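Long-range contacts in hydroquinone dioxygenase large subunit (Pseudomonas sp., PDB 4ZXA), which probably catalyses, together with its small subunit, the iron(II)-dependent ring-opening oxidation of hydroquinone by molecular oxygen: residues T246-I251 with K309-M314; D142-P147 with S226-N231; D269-D274 with G305-R310. All coordinates share one frame; numbering follows the deposited sequence.

Interaction 1. Residues T246-I251 with K309-M314. With H8N (4-hydroxybenzonitrile), chain J.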
loop_
_atom_site.group_PDB
_atom_site.type_symbol
_atom_site.label_atom_id
_atom_site.label_comp_id
_atom_site.label_asym_id
_atom_site.label_seq_id
_atom_site.Cartn_x
_atom_site.Cartn_y
_atom_site.Cartn_z
ATOM N N THR E 246 9.988 1.525 -21.762
ATOM C CA THR E 246 9.523 2.410 -20.701
ATOM C C THR E 246 10.510 2.318 -19.533
ATOM O O THR E 246 11.206 1.318 -19.390
ATOM C CB THR E 246 8.106 2.013 -20.237
ATOM O OG1 THR E 246 7.723 2.794 -19.105
ATOM C CG2 THR E 246 8.056 0.544 -19.857
ATOM N N THR E 247 10.586 3.374 -18.726
ATOM C CA THR E 247 11.484 3.410 -17.588
ATOM C C THR E 247 10.684 3.193 -16.312
ATOM O O THR E 247 9.734 3.916 -16.042
ATOM C CB THR E 247 12.273 4.735 -17.541
ATOM O OG1 THR E 247 11.377 5.825 -17.313
ATOM C CG2 THR E 247 12.994 4.955 -18.876
ATOM N N GLU E 248 11.072 2.186 -15.536
ATOM C CA GLU E 248 10.296 1.741 -14.393
ATOM C C GLU E 248 11.000 2.035 -13.074
ATOM O O GLU E 248 12.180 1.726 -12.889
ATOM C CB GLU E 248 10.003 0.235 -14.493
ATOM C CG GLU E 248 9.873 -0.300 -15.907
ATOM C CD GLU E 248 8.615 0.162 -16.633
ATOM O OE1 GLU E 248 8.300 1.376 -16.614
ATOM O OE2 GLU E 248 7.942 -0.701 -17.243
ATOM N N GLU E 249 10.270 2.659 -12.161
ATOM C CA GLU E 249 10.778 2.944 -10.829
ATOM C C GLU E 249 9.706 2.618 -9.798
ATOM O O GLU E 249 8.519 2.763 -10.067
ATOM C CB GLU E 249 11.223 4.400 -10.709
ATOM C CG GLU E 249 12.122 4.661 -9.520
ATOM C CD GLU E 249 12.699 6.055 -9.510
ATOM O OE1 GLU E 249 12.738 6.698 -10.573
ATOM O OE2 GLU E 249 13.117 6.510 -8.433
ATOM N N PHE E 250 10.130 2.201 -8.611
ATOM C CA PHE E 250 9.199 1.820 -7.559
ATOM C C PHE E 250 8.303 0.647 -7.955
ATOM O O PHE E 250 8.784 -0.400 -8.373
ATOM C CB PHE E 250 8.347 3.024 -7.149
ATOM C CG PHE E 250 7.658 2.858 -5.829
ATOM C CD1 PHE E 250 8.327 2.326 -4.746
ATOM C CD2 PHE E 250 6.337 3.237 -5.671
ATOM C CE1 PHE E 250 7.694 2.174 -3.532
ATOM C CE2 PHE E 250 5.702 3.086 -4.460
ATOM C CZ PHE E 250 6.381 2.555 -3.391
ATOM N N ILE E 251 6.999 0.819 -7.784
ATOM C CA ILE E 251 6.040 -0.244 -8.050
ATOM C C ILE E 251 5.058 0.073 -9.169
ATOM O O ILE E 251 4.485 1.153 -9.202
ATOM C CB ILE E 251 5.205 -0.552 -6.787
ATOM C CG1 ILE E 251 6.106 -0.678 -5.560
ATOM C CG2 ILE E 251 4.375 -1.808 -6.977
ATOM C CD1 ILE E 251 5.349 -0.746 -4.263
ATOM N N LYS E 309 15.641 0.614 -8.622
ATOM C CA LYS E 309 16.230 1.697 -9.389
ATOM C C LYS E 309 15.492 1.868 -10.711
ATOM O O LYS E 309 15.152 0.884 -11.358
ATOM C CB LYS E 309 17.719 1.441 -9.680
ATOM C CG LYS E 309 18.294 2.444 -10.675
ATOM C CD LYS E 309 19.783 2.257 -10.908
ATOM C CE LYS E 309 20.351 3.240 -11.950
ATOM N NZ LYS E 309 19.873 2.973 -13.340
ATOM N N ARG E 310 15.251 3.112 -11.112
ATOM C CA ARG E 310 14.739 3.388 -12.446
ATOM C C ARG E 310 15.502 2.543 -13.462
ATOM O O ARG E 310 16.719 2.707 -13.616
ATOM C CB ARG E 310 14.890 4.869 -12.783
ATOM C CG ARG E 310 13.783 5.454 -13.664
ATOM C CD ARG E 310 14.111 6.902 -14.007
ATOM N NE ARG E 310 13.068 7.619 -14.729
ATOM C CZ ARG E 310 11.994 8.148 -14.147
ATOM N NH1 ARG E 310 11.802 8.014 -12.835
ATOM N NH2 ARG E 310 11.102 8.803 -14.880
ATOM N N SER E 311 14.782 1.658 -14.159
ATOM C CA SER E 311 15.383 0.722 -15.100
ATOM C C SER E 311 14.742 0.770 -16.488
ATOM O O SER E 311 13.595 1.182 -16.648
ATOM C CB SER E 311 15.292 -0.702 -14.560
ATOM O OG SER E 311 13.944 -1.072 -14.345
ATOM N N MET E 312 15.488 0.313 -17.488
ATOM C CA MET E 312 15.004 0.362 -18.851
ATOM C C MET E 312 14.381 -0.969 -19.194
ATOM O O MET E 312 15.060 -2.000 -19.178
ATOM C CB MET E 312 16.147 0.680 -19.801
ATOM C CG MET E 312 16.888 1.954 -19.434
ATOM S SD MET E 312 18.070 2.376 -20.725
ATOM C CE MET E 312 18.610 4.001 -20.169
ATOM N N LEU E 313 13.081 -0.957 -19.467
ATOM C CA LEU E 313 12.364 -2.182 -19.808
ATOM C C LEU E 313 11.767 -2.072 -21.200
ATOM O O LEU E 313 11.134 -1.078 -21.548
ATOM C CB LEU E 313 11.250 -2.489 -18.798
ATOM C CG LEU E 313 10.269 -3.608 -19.196
ATOM C CD1 LEU E 313 10.965 -4.962 -19.258
ATOM C CD2 LEU E 313 9.115 -3.689 -18.234
ATOM N N MET E 314 11.972 -3.102 -22.004
ATOM C CA MET E 314 11.328 -3.137 -23.300
ATOM C C MET E 314 10.075 -4.003 -23.236
ATOM O O MET E 314 10.165 -5.204 -22.960
ATOM C CB MET E 314 12.283 -3.673 -24.357
ATOM C CG MET E 314 11.592 -3.952 -25.685
ATOM S SD MET E 314 11.148 -2.432 -26.532
ATOM C CE MET E 314 12.747 -1.839 -27.080
HETATM N NAA H8N J . 1.358 -5.486 -17.868
HETATM C CAC H8N J . 2.045 -4.572 -17.858
HETATM C CAI H8N J . 2.976 -3.406 -17.847
HETATM C CAF H8N J . 4.336 -3.651 -17.704
HETATM C CAD H8N J . 5.237 -2.590 -17.686
HETATM C CAH H8N J . 4.735 -1.305 -17.816
HETATM O OAB H8N J . 5.609 -0.252 -17.787
HETATM C CAE H8N J . 3.374 -1.057 -17.958
HETATM C CAG H8N J . 2.485 -2.120 -17.978
#
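Thr-246 and Leu-313 form an antiparallel hydrogen-bonded pair, Thr-246 N giving its hydrogen to Leu-313 O at 2.9 Å and Leu-313 N returning one to Thr-246 O. The hydroxyl of Thr-246 stands anti to the backbone N (chi1 174°), where OG1 donates to Glu-248 OE1 on its own strand from above the carboxylate plane, 2.9 Å apart, and also takes the backbone N-H of Asn-231. At Thr-247, a non-hydrogen-bonded pair with Met-312, the CA hydrogen points at Ser-311 O (CA to O 3.2 Å), while OG1 lies oblique to the guanidinium of Arg-310. On the opposite sheet face from Thr-246 and Glu-248, the side chains of Thr-247 and Met-312 meet helix 219-224. These are the strands 241-249 and 310-318 of one sheet of the cupin fold, and the face bearing Thr-246 and Glu-248 contributes both residues to the 4-hydroxybenzonitrile pocket. Glu-248 and Ser-311 make the next hydrogen-bonded pair, Glu-248 N to Ser-311 O and Ser-311 N to Glu-248 O. Glu-248 CG packs 3.9 Å from Leu-313 CB; beyond it the chain bends at chi2 (-70°), which sets CD on the ligand side. Its carboxylate faces the ligand phenol, whose OAB donates to OE2; the modelled separation is very short and the place of OE2 uncertain. Glu-249 runs extended beyond CG and crosses Arg-310 obliquely, the carboxylate and guanidinium planes 84° apart. Its OE1 lies in the guanidinium plane and accepts from Arg-310 NH1 in a salt bridge of 2.8 Å, with Glu-149 as a second acid on NH1. Glu-249 OE2 in turn pairs with Arg-192 and with the hydroxyl of Tyr-44 of the second copy of this subunit.

Interaction 2. Residues D142-P147 with S226-N231. With H8N (4-hydroxybenzonitrile), chain J.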
loop_
_atom_site.group_PDB
_atom_site.type_symbol
_atom_site.label_atom_id
_atom_site.label_comp_id
_atom_site.label_asym_id
_atom_site.label_seq_id
_atom_site.Cartn_x
_atom_site.Cartn_y
_atom_site.Cartn_z
ATOM N N ASP E 142 2.657 14.777 -9.040
ATOM C CA ASP E 142 2.687 14.275 -10.406
ATOM C C ASP E 142 2.501 12.760 -10.387
ATOM O O ASP E 142 3.431 12.021 -10.079
ATOM C CB ASP E 142 4.016 14.657 -11.058
ATOM C CG ASP E 142 4.283 13.908 -12.362
ATOM O OD1 ASP E 142 3.355 13.330 -12.967
ATOM O OD2 ASP E 142 5.446 13.913 -12.793
ATOM N N PRO E 143 1.292 12.295 -10.734
ATOM C CA PRO E 143 0.866 10.886 -10.724
ATOM C C PRO E 143 1.690 9.980 -11.654
ATOM O O PRO E 143 1.581 8.755 -11.557
ATOM C CB PRO E 143 -0.582 10.945 -11.244
ATOM C CG PRO E 143 -0.967 12.360 -11.206
ATOM C CD PRO E 143 0.280 13.167 -11.338
ATOM N N PHE E 144 2.490 10.574 -12.534
ATOM C CA PHE E 144 3.281 9.811 -13.494
ATOM C C PHE E 144 4.730 9.575 -13.043
ATOM O O PHE E 144 5.519 8.951 -13.749
ATOM C CB PHE E 144 3.289 10.544 -14.825
ATOM C CG PHE E 144 2.562 9.828 -15.918
ATOM C CD1 PHE E 144 1.729 10.526 -16.777
ATOM C CD2 PHE E 144 2.737 8.469 -16.109
ATOM C CE1 PHE E 144 1.073 9.880 -17.787
ATOM C CE2 PHE E 144 2.084 7.811 -17.137
ATOM C CZ PHE E 144 1.254 8.521 -17.971
ATOM N N ALA E 145 5.073 10.074 -11.865
ATOM C CA ALA E 145 6.446 10.019 -11.389
ATOM C C ALA E 145 6.589 9.123 -10.169
ATOM O O ALA E 145 5.607 8.837 -9.487
ATOM C CB ALA E 145 6.934 11.415 -11.067
ATOM N N ALA E 146 7.817 8.680 -9.909
ATOM C CA ALA E 146 8.122 7.925 -8.699
ATOM C C ALA E 146 8.068 8.842 -7.494
ATOM O O ALA E 146 8.173 10.064 -7.627
ATOM C CB ALA E 146 9.482 7.279 -8.795
ATOM N N PRO E 147 7.890 8.253 -6.309
ATOM C CA PRO E 147 7.697 9.042 -5.091
ATOM C C PRO E 147 8.866 9.976 -4.801
ATOM O O PRO E 147 8.652 11.120 -4.427
ATOM C CB PRO E 147 7.542 7.972 -4.011
ATOM C CG PRO E 147 6.962 6.790 -4.759
ATOM C CD PRO E 147 7.605 6.823 -6.101
ATOM N N SER E 226 13.385 9.970 -20.259
ATOM C CA SER E 226 11.969 9.746 -19.982
ATOM C C SER E 226 11.532 10.414 -18.685
ATOM O O SER E 226 12.170 10.241 -17.655
ATOM C CB SER E 226 11.667 8.249 -19.907
ATOM O OG SER E 226 10.335 8.027 -19.461
ATOM N N ASP E 227 10.428 11.150 -18.737
ATOM C CA ASP E 227 9.953 11.931 -17.589
ATOM C C ASP E 227 8.773 11.279 -16.878
ATOM O O ASP E 227 8.151 11.900 -16.010
ATOM C CB ASP E 227 9.540 13.338 -18.036
ATOM C CG ASP E 227 8.458 13.312 -19.111
ATOM O OD1 ASP E 227 8.599 12.540 -20.099
ATOM O OD2 ASP E 227 7.461 14.055 -18.970
ATOM N N VAL E 228 8.462 10.037 -17.246
ATOM C CA VAL E 228 7.347 9.299 -16.639
ATOM C C VAL E 228 7.771 7.872 -16.349
ATOM O O VAL E 228 8.713 7.365 -16.952
ATOM C CB VAL E 228 6.102 9.256 -17.561
ATOM C CG1 VAL E 228 5.639 10.659 -17.899
ATOM C CG2 VAL E 228 6.405 8.473 -18.838
ATOM N N THR E 229 7.074 7.219 -15.431
ATOM C CA THR E 229 7.360 5.823 -15.117
ATOM C C THR E 229 6.202 4.889 -15.472
ATOM O O THR E 229 5.056 5.309 -15.566
ATOM C CB THR E 229 7.692 5.641 -13.638
ATOM O OG1 THR E 229 6.539 5.982 -12.856
ATOM C CG2 THR E 229 8.843 6.525 -13.254
ATOM N N TRP E 230 6.524 3.617 -15.669
ATOM C CA TRP E 230 5.533 2.611 -16.037
ATOM C C TRP E 230 4.614 3.104 -17.153
ATOM O O TRP E 230 3.383 3.198 -16.987
ATOM C CB TRP E 230 4.759 2.186 -14.812
ATOM C CG TRP E 230 5.666 1.779 -13.680
ATOM C CD1 TRP E 230 6.054 2.549 -12.626
ATOM C CD2 TRP E 230 6.295 0.507 -13.505
ATOM N NE1 TRP E 230 6.879 1.834 -11.791
ATOM C CE2 TRP E 230 7.047 0.577 -12.313
ATOM C CE3 TRP E 230 6.299 -0.686 -14.233
ATOM C CZ2 TRP E 230 7.782 -0.510 -11.832
ATOM C CZ3 TRP E 230 7.026 -1.759 -13.761
ATOM C CH2 TRP E 230 7.754 -1.669 -12.568
ATOM N N ASN E 231 5.228 3.424 -18.291
ATOM C CA ASN E 231 4.484 3.894 -19.444
ATOM C C ASN E 231 5.064 3.456 -20.786
ATOM O O ASN E 231 5.787 4.208 -21.436
ATOM C CB ASN E 231 4.333 5.408 -19.398
ATOM C CG ASN E 231 3.206 5.897 -20.288
ATOM O OD1 ASN E 231 2.088 5.383 -20.228
ATOM N ND2 ASN E 231 3.499 6.872 -21.134
HETATM N NAA H8N J . 1.358 -5.486 -17.868
HETATM C CAC H8N J . 2.045 -4.572 -17.858
HETATM C CAI H8N J . 2.976 -3.406 -17.847
HETATM C CAF H8N J . 4.336 -3.651 -17.704
HETATM C CAD H8N J . 5.237 -2.590 -17.686
HETATM C CAH H8N J . 4.735 -1.305 -17.816
HETATM O OAB H8N J . 5.609 -0.252 -17.787
HETATM C CAE H8N J . 3.374 -1.057 -17.958
HETATM C CAG H8N J . 2.485 -2.120 -17.978
#
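Phe-144 O accepts the backbone N-H of Thr-229 at 2.9 Å, an N-H...O angle of 158° and an approach nearly in line with the carbonyl bond. Beside it, Val-228 CA brings its hydrogen to the same oxygen, the CA-to-O distance being 3.4 Å. Within 142-147, a type I turn from Asp-142 to Ala-145 presents this carbonyl, and Asp-142 OD1 takes Phe-144 N at 2.9 Å in an Asx turn; Arg-167 also pairs with that oxygen.

The apolar part centres on the Phe-144 ring. Val-228 lies alongside it, pointing the same way, with CG1 over one face at 4.1 Å from the ring centroid in a CH-pi contact offset toward the rim. With CG1 anti to the carbonyl carbon (chi1 -58°), the methyl reaches that face. Farther out, the Asn-231 amide meets CE2, CG to CE2 3.9 Å, its plane 60° from the ring. Helix 63-75 packs on Phe-144 as well. An alanine in place of Phe-144 would probably leave Val-228 CG1 and the Asn-231 amide facing a gap. The contact thus pairs one directional backbone bond with a buried ring, and its 226-231 side carries Trp-230 and Asn-231, which border the ligand pocket.

Interaction 3. Residues D269-D274 with G305-R310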
loop_
_atom_site.group_PDB
_atom_site.type_symbol
_atom_site.label_atom_id
_atom_site.label_comp_id
_atom_site.label_asym_id
_atom_site.label_seq_id
_atom_site.Cartn_x
_atom_site.Cartn_y
_atom_site.Cartn_z
ATOM N N ASP E 269 19.496 -2.835 -15.447
ATOM C CA ASP E 269 19.188 -3.061 -14.047
ATOM C C ASP E 269 18.334 -4.311 -13.828
ATOM O O ASP E 269 18.607 -5.352 -14.434
ATOM C CB ASP E 269 18.567 -1.800 -13.451
ATOM C CG ASP E 269 19.513 -0.609 -13.553
ATOM O OD1 ASP E 269 20.530 -0.606 -12.821
ATOM O OD2 ASP E 269 19.276 0.306 -14.382
ATOM N N GLU E 270 17.326 -4.220 -12.961
ATOM C CA GLU E 270 16.474 -5.370 -12.689
ATOM C C GLU E 270 15.092 -4.985 -12.196
ATOM O O GLU E 270 14.915 -3.942 -11.573
ATOM C CB GLU E 270 17.140 -6.343 -11.699
ATOM C CG GLU E 270 17.290 -5.820 -10.264
ATOM C CD GLU E 270 17.822 -6.879 -9.283
ATOM O OE1 GLU E 270 18.271 -7.959 -9.728
ATOM O OE2 GLU E 270 17.798 -6.632 -8.055
ATOM N N ILE E 271 14.127 -5.855 -12.486
ATOM C CA ILE E 271 12.750 -5.727 -12.028
ATOM C C ILE E 271 12.275 -7.063 -11.449
ATOM O O ILE E 271 12.618 -8.141 -11.963
ATOM C CB ILE E 271 11.797 -5.315 -13.194
ATOM C CG1 ILE E 271 12.180 -3.938 -13.762
ATOM C CG2 ILE E 271 10.337 -5.327 -12.736
ATOM C CD1 ILE E 271 11.330 -3.484 -14.934
ATOM N N VAL E 272 11.484 -7.005 -10.383
ATOM C CA VAL E 272 10.895 -8.226 -9.845
ATOM C C VAL E 272 9.381 -8.314 -10.090
ATOM O O VAL E 272 8.615 -7.390 -9.767
ATOM C CB VAL E 272 11.185 -8.394 -8.347
ATOM C CG1 VAL E 272 10.434 -9.619 -7.791
ATOM C CG2 VAL E 272 12.664 -8.517 -8.117
ATOM N N TRP E 273 8.952 -9.443 -10.646
ATOM C CA TRP E 273 7.538 -9.664 -10.909
ATOM C C TRP E 273 6.898 -10.723 -10.007
ATOM O O TRP E 273 7.349 -11.864 -9.968
ATOM C CB TRP E 273 7.321 -10.013 -12.381
ATOM C CG TRP E 273 7.625 -8.879 -13.298
ATOM C CD1 TRP E 273 8.828 -8.600 -13.875
ATOM C CD2 TRP E 273 6.722 -7.854 -13.742
ATOM N NE1 TRP E 273 8.730 -7.483 -14.659
ATOM C CE2 TRP E 273 7.448 -7.002 -14.595
ATOM C CE3 TRP E 273 5.368 -7.585 -13.513
ATOM C CZ2 TRP E 273 6.870 -5.890 -15.215
ATOM C CZ3 TRP E 273 4.792 -6.478 -14.127
ATOM C CH2 TRP E 273 5.541 -5.644 -14.959
ATOM N N ASP E 274 5.860 -10.328 -9.270
ATOM C CA ASP E 274 4.978 -11.278 -8.597
ATOM C C ASP E 274 4.019 -11.818 -9.636
ATOM O O ASP E 274 3.304 -11.044 -10.279
ATOM C CB ASP E 274 4.143 -10.580 -7.525
ATOM C CG ASP E 274 4.599 -10.901 -6.116
ATOM O OD1 ASP E 274 5.802 -11.201 -5.913
ATOM O OD2 ASP E 274 3.750 -10.841 -5.201
ATOM N N GLY E 305 5.003 -5.421 -10.918
ATOM C CA GLY E 305 6.454 -5.326 -10.920
ATOM C C GLY E 305 7.036 -4.426 -9.840
ATOM O O GLY E 305 6.371 -3.516 -9.338
ATOM N N TYR E 306 8.290 -4.690 -9.485
ATOM C CA TYR E 306 8.998 -3.893 -8.495
ATOM C C TYR E 306 10.372 -3.541 -9.037
ATOM O O TYR E 306 11.128 -4.416 -9.465
ATOM C CB TYR E 306 9.112 -4.652 -7.166
ATOM C CG TYR E 306 7.762 -4.941 -6.556
ATOM C CD1 TYR E 306 6.940 -5.925 -7.094
ATOM C CD2 TYR E 306 7.297 -4.221 -5.464
ATOM C CE1 TYR E 306 5.711 -6.196 -6.559
ATOM C CE2 TYR E 306 6.060 -4.487 -4.918
ATOM C CZ TYR E 306 5.265 -5.481 -5.478
ATOM O OH TYR E 306 4.013 -5.773 -4.969
ATOM N N SER E 307 10.685 -2.254 -9.062
ATOM C CA SER E 307 11.948 -1.836 -9.640
ATOM C C SER E 307 12.567 -0.793 -8.741
ATOM O O SER E 307 12.147 0.363 -8.738
ATOM C CB SER E 307 11.741 -1.297 -11.059
ATOM O OG SER E 307 12.966 -0.861 -11.639
ATOM N N THR E 308 13.546 -1.209 -7.954
ATOM C CA THR E 308 14.123 -0.314 -6.961
ATOM C C THR E 308 14.815 0.873 -7.610
ATOM O O THR E 308 14.604 2.002 -7.194
ATOM C CB THR E 308 15.111 -1.029 -6.032
ATOM O OG1 THR E 308 14.428 -2.057 -5.301
ATOM C CG2 THR E 308 15.679 -0.044 -5.064
ATOM N N LYS E 309 15.641 0.614 -8.622
ATOM C CA LYS E 309 16.230 1.697 -9.389
ATOM C C LYS E 309 15.492 1.868 -10.711
ATOM O O LYS E 309 15.152 0.884 -11.358
ATOM C CB LYS E 309 17.719 1.441 -9.680
ATOM C CG LYS E 309 18.294 2.444 -10.675
ATOM C CD LYS E 309 19.783 2.257 -10.908
ATOM C CE LYS E 309 20.351 3.240 -11.950
ATOM N NZ LYS E 309 19.873 2.973 -13.340
ATOM N N ARG E 310 15.251 3.112 -11.112
ATOM C CA ARG E 310 14.739 3.388 -12.446
ATOM C C ARG E 310 15.502 2.543 -13.462
ATOM O O ARG E 310 16.719 2.707 -13.616
ATOM C CB ARG E 310 14.890 4.869 -12.783
ATOM C CG ARG E 310 13.783 5.454 -13.664
ATOM C CD ARG E 310 14.111 6.902 -14.007
ATOM N NE ARG E 310 13.068 7.619 -14.729
ATOM C CZ ARG E 310 11.994 8.148 -14.147
ATOM N NH1 ARG E 310 11.802 8.014 -12.835
ATOM N NH2 ARG E 310 11.102 8.803 -14.880
HETATM O O HOH W 1 16.190 -1.643 -10.706
HETATM O O HOH W 2 2.771 -7.951 -5.814
#
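Strands 270-277 and 301-307 are antiparallel neighbours in a sheet of the cupin fold that also carries His-256 and His-303, which bind the cadmium ion. Trp-273 lays its six-membered ring over Gly-305, whose CA stands 3.7 Å from the ring centroid, 16° off the normal, in a CH-pi contact. The indole also touches the bound 4-hydroxybenzonitrile, and Trp-273 is one of its pocket residues.

Val-272 and Tyr-306 form the hydrogen-bonded pair, Val-272 N to Tyr-306 O at 2.8 Å and the reverse bond at 2.7 Å from Tyr-306 N to Val-272 O. At the far end, water 2 joins Tyr-306 OH to Asp-274 OD2. Toward the other end, Ile-271 CG1 rests on Ser-307 CB at 3.8 Å, and water 1 donates to both Glu-270 O and Lys-309 O. Beyond it Asp-269 and Lys-309 cross at about a right angle: NZ meets OD2 from above the carboxylate plane in a salt bridge of 2.9 Å, and Thr-12 of the small subunit also binds NZ. On its other side strand 270-277 pairs with strand 283-290, Ile-271 bonding through its backbone to Met-289, and Gly-305 bonds through its backbone to Leu-252 of strand 251-257.

Interactions 1 and 3 each join two antiparallel strands, but in different sheets of the cupin fold; the chain turns the corner between those sheets at residues 308-309, so both contacts end on the same stretch. Ser-307 OG lies within reach of Glu-248 O, and Ser-307 N is probably bonded to Phe-250 O. Interaction 2 instead joins two loops and touches interaction 1, where Trp-230 NE1 probably bonds to Glu-249 O. Interactions 1 and 2 are buried, interaction 3 only partly, and there waters take part. All three supply residues to the ligand pocket. Salt bridges mark interactions 1 and 3, whereas interaction 2 relies on a carbonyl and an aromatic ring.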